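Local coordinates for ATP-dependent kinase YFH7 (Saccharomyces cerevisiae, PDB 2GA8), which acts as an ATP-dependent P-loop kinase that could be involved in assembly of the endoplasmic reticulum membrane, at residues Val27-Ser32 / Tyr293-Asp298; Leu270-Glu275 / Asp338-Lys343. All coordinates share one frame; numbering follows the deposited sequence.

Interaction 1 (Val27-Ser32 / Tyr293-Asp298); sequences VILVGS and YKIDID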
ATOM      1  N   VAL A  27       6.978  -5.816  -2.222  1.00 12.07           N
ATOM      2  CA  VAL A  27       7.204  -5.393  -3.589  1.00 13.05           C
ATOM      3  C   VAL A  27       6.615  -4.004  -3.724  1.00 12.65           C
ATOM      4  O   VAL A  27       5.476  -3.766  -3.321  1.00 11.70           O
ATOM      5  CB  VAL A  27       6.504  -6.313  -4.604  1.00 14.02           C
ATOM      6  CG1 VAL A  27       6.744  -5.792  -6.024  1.00 15.60           C
ATOM      7  CG2 VAL A  27       7.015  -7.742  -4.459  1.00 15.89           C
ATOM      8  N   ILE A  28       7.413  -3.083  -4.247  1.00 12.26           N
ATOM      9  CA  ILE A  28       6.957  -1.722  -4.487  1.00 12.66           C
ATOM     10  C   ILE A  28       6.767  -1.595  -5.991  1.00 12.84           C
ATOM     11  O   ILE A  28       7.651  -1.961  -6.767  1.00 12.66           O
ATOM     12  CB  ILE A  28       7.995  -0.661  -4.040  1.00 13.31           C
ATOM     13  CG1 ILE A  28       7.930  -0.472  -2.519  1.00 14.33           C
ATOM     14  CG2 ILE A  28       7.710   0.678  -4.751  1.00 13.38           C
ATOM     15  CD1 ILE A  28       9.001   0.472  -1.971  1.00 14.60           C
ATOM     16  N   LEU A  29       5.597  -1.109  -6.397  1.00 11.12           N
ATOM     17  CA  LEU A  29       5.305  -0.909  -7.807  1.00 11.13           C
ATOM     18  C   LEU A  29       4.821   0.532  -7.947  1.00 10.38           C
ATOM     19  O   LEU A  29       3.764   0.893  -7.427  1.00 12.27           O
ATOM     20  CB  LEU A  29       4.212  -1.873  -8.282  1.00 11.82           C
ATOM     21  CG  LEU A  29       3.765  -1.672  -9.735  1.00 12.91           C
ATOM     22  CD1 LEU A  29       4.964  -1.814 -10.670  1.00 17.37           C
ATOM     23  CD2 LEU A  29       2.681  -2.696 -10.084  1.00 17.32           C
ATOM     24  N   VAL A  30       5.612   1.349  -8.632  1.00  9.56           N
ATOM     25  CA  VAL A  30       5.277   2.752  -8.842  1.00 10.78           C
ATOM     26  C   VAL A  30       5.015   3.059 -10.310  1.00 11.09           C
ATOM     27  O   VAL A  30       5.687   2.539 -11.201  1.00 11.66           O
ATOM     28  CB  VAL A  30       6.424   3.685  -8.358  1.00 10.86           C
ATOM     29  CG1 VAL A  30       6.213   5.106  -8.886  1.00 12.02           C
ATOM     30  CG2 VAL A  30       6.475   3.701  -6.838  1.00 12.06           C
ATOM     31  N   GLY A  31       4.035   3.920 -10.544  1.00 11.91           N
ATOM     32  CA  GLY A  31       3.708   4.325 -11.896  1.00 12.19           C
ATOM     33  C   GLY A  31       2.800   5.533 -11.816  1.00 12.67           C
ATOM     34  O   GLY A  31       2.076   5.694 -10.833  1.00 12.68           O
ATOM     35  N   SER A  32       2.838   6.391 -12.831  1.00 13.62           N
ATOM     36  CA  SER A  32       1.981   7.571 -12.834  1.00 14.69           C
ATOM     37  C   SER A  32       0.552   7.150 -13.195  1.00 14.64           C
ATOM     38  O   SER A  32       0.307   5.989 -13.519  1.00 14.52           O
ATOM     39  CB  SER A  32       2.519   8.613 -13.828  1.00 14.65           C
ATOM     40  OG  SER A  32       2.745   8.045 -15.105  1.00 15.47           O
ATOM     41  N   TYR A 293       9.880  -1.861  -8.470  1.00 13.13           N
ATOM     42  CA  TYR A 293       9.597  -1.694  -9.895  1.00 13.81           C
ATOM     43  C   TYR A 293       8.987  -0.330 -10.160  1.00 15.86           C
ATOM     44  O   TYR A 293       8.149   0.157  -9.396  1.00 14.13           O
ATOM     45  CB  TYR A 293       8.621  -2.764 -10.379  1.00 13.38           C
ATOM     46  CG  TYR A 293       9.146  -4.168 -10.222  1.00 15.65           C
ATOM     47  CD1 TYR A 293      10.140  -4.661 -11.068  1.00 14.41           C
ATOM     48  CD2 TYR A 293       8.683  -4.991  -9.198  1.00 14.75           C
ATOM     49  CE1 TYR A 293      10.662  -5.941 -10.896  1.00 16.07           C
ATOM     50  CE2 TYR A 293       9.199  -6.270  -9.013  1.00 17.60           C
ATOM     51  CZ  TYR A 293      10.186  -6.739  -9.863  1.00 17.98           C
ATOM     52  OH  TYR A 293      10.702  -8.002  -9.670  1.00 18.03           O
ATOM     53  N   LYS A 294       9.418   0.289 -11.249  1.00 15.15           N
ATOM     54  CA  LYS A 294       8.895   1.591 -11.621  1.00 15.99           C
ATOM     55  C   LYS A 294       8.514   1.470 -13.088  1.00 17.77           C
ATOM     56  O   LYS A 294       9.328   1.071 -13.917  1.00 18.14           O
ATOM     57  CB  LYS A 294       9.967   2.667 -11.407  1.00 18.45           C
ATOM     58  CG  LYS A 294       9.441   4.092 -11.403  1.00 22.10           C
ATOM     59  CD  LYS A 294       9.173   4.586 -12.799  1.00 24.21           C
ATOM     60  CE  LYS A 294       8.638   6.008 -12.779  1.00 24.35           C
ATOM     61  NZ  LYS A 294       8.407   6.499 -14.157  1.00 28.03           N
ATOM     62  N   ILE A 295       7.265   1.795 -13.396  1.00 17.81           N
ATOM     63  CA  ILE A 295       6.770   1.698 -14.760  1.00 18.85           C
ATOM     64  C   ILE A 295       7.141   2.914 -15.599  1.00 19.47           C
ATOM     65  O   ILE A 295       6.935   4.048 -15.182  1.00 18.89           O
ATOM     66  CB  ILE A 295       5.228   1.550 -14.782  1.00 18.19           C
ATOM     67  CG1 ILE A 295       4.809   0.324 -13.966  1.00 18.01           C
ATOM     68  CG2 ILE A 295       4.729   1.430 -16.226  1.00 18.28           C
ATOM     69  CD1 ILE A 295       3.297   0.194 -13.797  1.00 18.60           C
ATOM     70  N   ASP A 296       7.710   2.664 -16.773  1.00 21.60           N
ATOM     71  CA  ASP A 296       8.065   3.732 -17.703  1.00 23.86           C
ATOM     72  C   ASP A 296       6.934   3.678 -18.715  1.00 21.99           C
ATOM     73  O   ASP A 296       6.750   2.668 -19.390  1.00 25.00           O
ATOM     74  CB  ASP A 296       9.405   3.445 -18.386  1.00 25.04           C
ATOM     75  CG  ASP A 296      10.596   3.785 -17.504  1.00 28.02           C
ATOM     76  OD1 ASP A 296      10.391   4.235 -16.355  1.00 29.17           O
ATOM     77  OD2 ASP A 296      11.742   3.608 -17.968  1.00 30.97           O
ATOM     78  N   ILE A 297       6.174   4.761 -18.814  1.00 22.85           N
ATOM     79  CA  ILE A 297       5.017   4.804 -19.698  1.00 23.67           C
ATOM     80  C   ILE A 297       5.243   5.167 -21.158  1.00 23.53           C
ATOM     81  O   ILE A 297       6.258   5.754 -21.533  1.00 24.35           O
ATOM     82  CB  ILE A 297       3.950   5.793 -19.164  1.00 24.29           C
ATOM     83  CG1 ILE A 297       4.477   7.228 -19.267  1.00 24.02           C
ATOM     84  CG2 ILE A 297       3.602   5.464 -17.723  1.00 23.33           C
ATOM     85  CD1 ILE A 297       3.450   8.294 -18.921  1.00 25.47           C
ATOM     86  N   ASP A 298       4.264   4.777 -21.968  1.00 24.15           N
ATOM     87  CA  ASP A 298       4.218   5.089 -23.389  1.00 25.14           C
ATOM     88  C   ASP A 298       3.363   6.345 -23.288  1.00 24.05           C
ATOM     89  O   ASP A 298       2.171   6.266 -22.985  1.00 22.84           O
ATOM     90  CB  ASP A 298       3.468   3.989 -24.147  1.00 28.35           C
ATOM     91  CG  ASP A 298       3.216   4.344 -25.599  1.00 30.99           C
ATOM     92  OD1 ASP A 298       2.655   5.431 -25.864  1.00 32.28           O
ATOM     93  OD2 ASP A 298       3.568   3.529 -26.478  1.00 34.95           O
TER
HETATM   94  O   HOH W   1       5.148   5.824 -14.413  1.00 20.36           O
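Leu-29 and Tyr-293 are paired on neighbouring parallel strands at the centre of the P-loop kinase sheet, where strand 25-30 runs beside strand 290-296 and leads into the probable ATP-binding loop. The two strands run in nearly the same direction, 19° apart. On the face carrying Leu-29 and Tyr-293, the leucine reaches across with one branch: CG lies anti to the backbone N (chi1 176°), and CD1 rests 3.8 Å from Tyr-293 CB. The same methyl lies 3.9 Å from Ile-295 CG1, two residues further on, and so bridges the two partners obliquely. The tyrosine ring turns its edge, not its face, to Val-27, whose CG1 sits in the ring plane 3.8 Å from CD2. Helix 4-17 touches this ring through Leu-7 and Asp-10, while helix 37-43 packs over Leu-29 and Ile-295 through Lys-37 and Ile-40. On the other face Val-30 is paired with Lys-294. The lysine chain bends at chi2, which turns CD aside; NZ donates to Ile-295 O of its own strand from above the carbonyl plane, and its short salt bridge is with Asp-338, with Asp-296 a longer second partner.

Three backbone bonds set this register: Tyr-293 N to Ile-28 O, Val-30 N to Tyr-293 O and, nearly straight, Ile-295 N to Val-30 O. Beyond them the strands part. Ser-32 OG meets the CG2 methyl of Ile-297 at 3.8 Å, and a water takes over the link between backbones, accepting from Ser-32 N at 2.9 Å and donating to Ile-295 O at 2.6 Å.

Interaction 2 (Leu270-Glu275 / Asp338-Lys343); sequences LLYDQE and DNHLIK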
ATOM      1  N   LEU A 270       5.355   5.961  -3.799  1.00 10.21           N
ATOM      2  CA  LEU A 270       6.166   5.066  -2.987  1.00 10.36           C
ATOM      3  C   LEU A 270       7.665   5.285  -3.138  1.00 11.47           C
ATOM      4  O   LEU A 270       8.440   4.781  -2.329  1.00 11.91           O
ATOM      5  CB  LEU A 270       5.829   3.608  -3.306  1.00 10.16           C
ATOM      6  CG  LEU A 270       4.331   3.301  -3.226  1.00 13.86           C
ATOM      7  CD1 LEU A 270       4.093   1.820  -3.484  1.00 13.97           C
ATOM      8  CD2 LEU A 270       3.801   3.706  -1.861  1.00 15.76           C
ATOM      9  N   LEU A 271       8.066   6.033  -4.167  1.00 11.69           N
ATOM     10  CA  LEU A 271       9.479   6.324  -4.419  1.00 10.79           C
ATOM     11  C   LEU A 271       9.679   7.832  -4.587  1.00 12.75           C
ATOM     12  O   LEU A 271      10.584   8.276  -5.298  1.00 13.04           O
ATOM     13  CB  LEU A 271       9.949   5.600  -5.688  1.00 10.77           C
ATOM     14  CG  LEU A 271       9.989   4.069  -5.625  1.00 10.22           C
ATOM     15  CD1 LEU A 271      10.284   3.512  -7.008  1.00 13.09           C
ATOM     16  CD2 LEU A 271      11.050   3.621  -4.613  1.00 12.24           C
ATOM     17  N   TYR A 272       8.839   8.602  -3.903  1.00 12.42           N
ATOM     18  CA  TYR A 272       8.855  10.066  -3.965  1.00 13.61           C
ATOM     19  C   TYR A 272       9.821  10.608  -2.906  1.00 15.07           C
ATOM     20  O   TYR A 272       9.707  10.264  -1.732  1.00 15.34           O
ATOM     21  CB  TYR A 272       7.432  10.569  -3.723  1.00 12.79           C
ATOM     22  CG  TYR A 272       7.150  11.950  -4.241  1.00 14.67           C
ATOM     23  CD1 TYR A 272       6.958  12.179  -5.606  1.00 12.25           C
ATOM     24  CD2 TYR A 272       7.051  13.030  -3.369  1.00 14.87           C
ATOM     25  CE1 TYR A 272       6.665  13.456  -6.084  1.00 13.61           C
ATOM     26  CE2 TYR A 272       6.763  14.306  -3.836  1.00 14.98           C
ATOM     27  CZ  TYR A 272       6.569  14.510  -5.194  1.00 13.98           C
ATOM     28  OH  TYR A 272       6.265  15.768  -5.656  1.00 15.92           O
ATOM     29  N   ASP A 273      10.758  11.462  -3.322  1.00 15.86           N
ATOM     30  CA  ASP A 273      11.790  11.990  -2.419  1.00 16.75           C
ATOM     31  C   ASP A 273      11.436  13.104  -1.436  1.00 16.98           C
ATOM     32  O   ASP A 273      12.324  13.838  -0.986  1.00 16.21           O
ATOM     33  CB  ASP A 273      13.019  12.433  -3.232  1.00 17.66           C
ATOM     34  CG  ASP A 273      12.745  13.644  -4.123  1.00 18.75           C
ATOM     35  OD1 ASP A 273      11.743  14.352  -3.902  1.00 16.99           O
ATOM     36  OD2 ASP A 273      13.551  13.902  -5.044  1.00 20.30           O
ATOM     37  N   GLN A 274      10.167  13.223  -1.072  1.00 14.74           N
ATOM     38  CA  GLN A 274       9.768  14.268  -0.143  1.00 15.02           C
ATOM     39  C   GLN A 274       9.040  13.741   1.081  1.00 14.40           C
ATOM     40  O   GLN A 274       8.441  12.662   1.050  1.00 13.52           O
ATOM     41  CB  GLN A 274       8.882  15.292  -0.852  1.00 17.47           C
ATOM     42  CG  GLN A 274       9.572  16.014  -1.989  1.00 17.25           C
ATOM     43  CD  GLN A 274      10.758  16.827  -1.521  1.00 16.48           C
ATOM     44  OE1 GLN A 274      10.641  17.642  -0.605  1.00 18.83           O
ATOM     45  NE2 GLN A 274      11.912  16.613  -2.153  1.00 17.53           N
ATOM     46  N   GLU A 275       9.099  14.538   2.144  1.00 14.87           N
ATOM     47  CA  GLU A 275       8.472  14.254   3.430  1.00 14.89           C
ATOM     48  C   GLU A 275       8.424  12.784   3.855  1.00 14.42           C
ATOM     49  O   GLU A 275       9.446  12.108   3.855  1.00 14.48           O
ATOM     50  CB  GLU A 275       7.071  14.874   3.473  1.00 12.65           C
ATOM     51  CG  GLU A 275       6.219  14.614   2.243  1.00 14.26           C
ATOM     52  CD  GLU A 275       4.819  14.180   2.614  1.00 13.96           C
ATOM     53  OE1 GLU A 275       4.701  13.314   3.509  1.00 13.10           O
ATOM     54  OE2 GLU A 275       3.848  14.692   2.013  1.00 13.24           O
ATOM     55  N   ASP A 338       8.774  11.473 -11.802  1.00 16.02           N
ATOM     56  CA  ASP A 338      10.120  11.263 -12.334  1.00 17.29           C
ATOM     57  C   ASP A 338      11.127  12.251 -11.757  1.00 17.74           C
ATOM     58  O   ASP A 338      12.252  11.877 -11.417  1.00 17.17           O
ATOM     59  CB  ASP A 338      10.129  11.373 -13.864  1.00 20.75           C
ATOM     60  CG  ASP A 338       9.408  10.220 -14.540  1.00 25.18           C
ATOM     61  OD1 ASP A 338       9.286   9.139 -13.922  1.00 27.22           O
ATOM     62  OD2 ASP A 338       8.974  10.391 -15.698  1.00 28.31           O
ATOM     63  N   ASN A 339      10.725  13.513 -11.648  1.00 18.31           N
ATOM     64  CA  ASN A 339      11.618  14.538 -11.121  1.00 18.23           C
ATOM     65  C   ASN A 339      11.954  14.285  -9.659  1.00 18.39           C
ATOM     66  O   ASN A 339      13.017  14.677  -9.180  1.00 17.18           O
ATOM     67  CB  ASN A 339      10.991  15.929 -11.257  1.00 20.77           C
ATOM     68  CG  ASN A 339      10.800  16.350 -12.704  1.00 24.54           C
ATOM     69  OD1 ASN A 339      11.506  15.884 -13.596  1.00 27.56           O
ATOM     70  ND2 ASN A 339       9.851  17.252 -12.939  1.00 26.47           N
ATOM     71  N   HIS A 340      11.048  13.613  -8.956  1.00 16.26           N
ATOM     72  CA  HIS A 340      11.243  13.331  -7.541  1.00 14.92           C
ATOM     73  C   HIS A 340      11.550  11.876  -7.207  1.00 14.57           C
ATOM     74  O   HIS A 340      11.446  11.461  -6.052  1.00 14.21           O
ATOM     75  CB  HIS A 340      10.009  13.804  -6.775  1.00 15.14           C
ATOM     76  CG  HIS A 340       9.897  15.292  -6.693  1.00 15.34           C
ATOM     77  ND1 HIS A 340      10.582  16.036  -5.757  1.00 16.48           N
ATOM     78  CD2 HIS A 340       9.221  16.179  -7.460  1.00 18.54           C
ATOM     79  CE1 HIS A 340      10.333  17.318  -5.950  1.00 18.00           C
ATOM     80  NE2 HIS A 340       9.510  17.432  -6.978  1.00 18.61           N
ATOM     81  N   LEU A 341      11.948  11.102  -8.211  1.00 15.70           N
ATOM     82  CA  LEU A 341      12.265   9.696  -7.987  1.00 15.23           C
ATOM     83  C   LEU A 341      13.509   9.590  -7.102  1.00 17.95           C
ATOM     84  O   LEU A 341      14.550  10.168  -7.420  1.00 16.64           O
ATOM     85  CB  LEU A 341      12.510   8.991  -9.326  1.00 15.13           C
ATOM     86  CG  LEU A 341      12.574   7.463  -9.258  1.00 16.90           C
ATOM     87  CD1 LEU A 341      11.207   6.925  -8.845  1.00 18.62           C
ATOM     88  CD2 LEU A 341      12.982   6.890 -10.611  1.00 18.67           C
ATOM     89  N   ILE A 342      13.405   8.868  -5.987  1.00 18.37           N
ATOM     90  CA  ILE A 342      14.550   8.733  -5.091  1.00 21.01           C
ATOM     91  C   ILE A 342      15.733   8.097  -5.805  1.00 22.69           C
ATOM     92  O   ILE A 342      15.568   7.184  -6.617  1.00 21.48           O
ATOM     93  CB  ILE A 342      14.215   7.896  -3.837  1.00 22.15           C
ATOM     94  CG1 ILE A 342      13.684   6.524  -4.243  1.00 21.57           C
ATOM     95  CG2 ILE A 342      13.212   8.636  -2.978  1.00 20.39           C
ATOM     96  CD1 ILE A 342      13.469   5.597  -3.071  1.00 25.70           C
ATOM     97  N   LYS A 343      16.926   8.592  -5.494  1.00 25.08           N
ATOM     98  CA  LYS A 343      18.153   8.109  -6.112  1.00 29.34           C
ATOM     99  C   LYS A 343      18.711   6.856  -5.449  1.00 30.86           C
ATOM    100  O   LYS A 343      19.558   6.949  -4.560  1.00 31.63           O
ATOM    101  CB  LYS A 343      19.223   9.203  -6.070  1.00 29.53           C
ATOM    102  CG  LYS A 343      18.846  10.493  -6.778  1.00 32.72           C
ATOM    103  CD  LYS A 343      18.814  10.324  -8.286  1.00 35.21           C
ATOM    104  CE  LYS A 343      18.641  11.670  -8.969  1.00 37.36           C
ATOM    105  NZ  LYS A 343      18.590  11.557 -10.454  1.00 39.03           N
TER
HETATM  106  O   HOH W   2      15.656  12.328  -5.677  1.00 21.57           O
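Leu-271 meets Leu-341 and Ile-342 with both backbone and side chain. Its O accepts from Ile-342 N at 3.0 Å, while CB meets Leu-341 CD1 where the two leucines lie side by side. Against Ile-342 it crosses at about a right angle, and the methyls CD2 and Ile-342 CD1 are pressed to 3.5 Å, tighter than usual.

Tyr-272 forms the single backbone bridge with Leu-341, and its ring runs alongside His-340. The histidine CB stands over one tyrosine face, a CH-pi contact 3.8 Å from the ring centroid, and the hydroxyl O lies over the imidazole toward its rim. The ring planes are inclined by 32°. A hydrogen bond from Tyr-272 OH to Asp-336 ties the tyrosine's far end to helix 335-339, which ends just before His-340.

Asp-273 grips His-340 twice. Its N bonds to His-340 O at 2.8 Å, and its carboxylate, whose carbon CG is set between the backbone N and the carbonyl carbon (chi1 67°), accepts from His-340 ND1 through OD1, also at 2.8 Å. The imidazole nitrogen approaches on the syn side, with the ring nearly perpendicular to the carboxylate (86°). OD2 takes a water that also donates to Leu-341 O.

Gln-274 NE2 reaches the same OD1 from above the carboxylate plane, at 2.9 Å. The two donors on OD1 and the water on OD2 restrain the rotation of the carboxylate. The bond requires a hydrogen on ND1, and the carboxylate would be expected to favour that tautomer or the protonated ring.

Overall arrangement
Interactions 1 and 2 have centres 12 Å apart on the same side of the chain's centre, and their segments alternate in sequence: 27-32, 270-275, 293-298, 338-343. Interaction 1 lies within the five-stranded parallel sheet; interaction 2 joins the loop after strand 262-267 to the segment that leaves helix 335-339 ahead of edge strand 347-351. They meet through Val-30, whose CG2 packs on Leu-270 and Leu-271, and through the salt bridge from Lys-294 NZ to Asp-338 OD1 at 2.8 Å. The core strand leading into the probable ATP-binding loop and its neighbour are thus connected to the loops on the face that carries Val-30 and Lys-294, although distant parts of the sequence supply them.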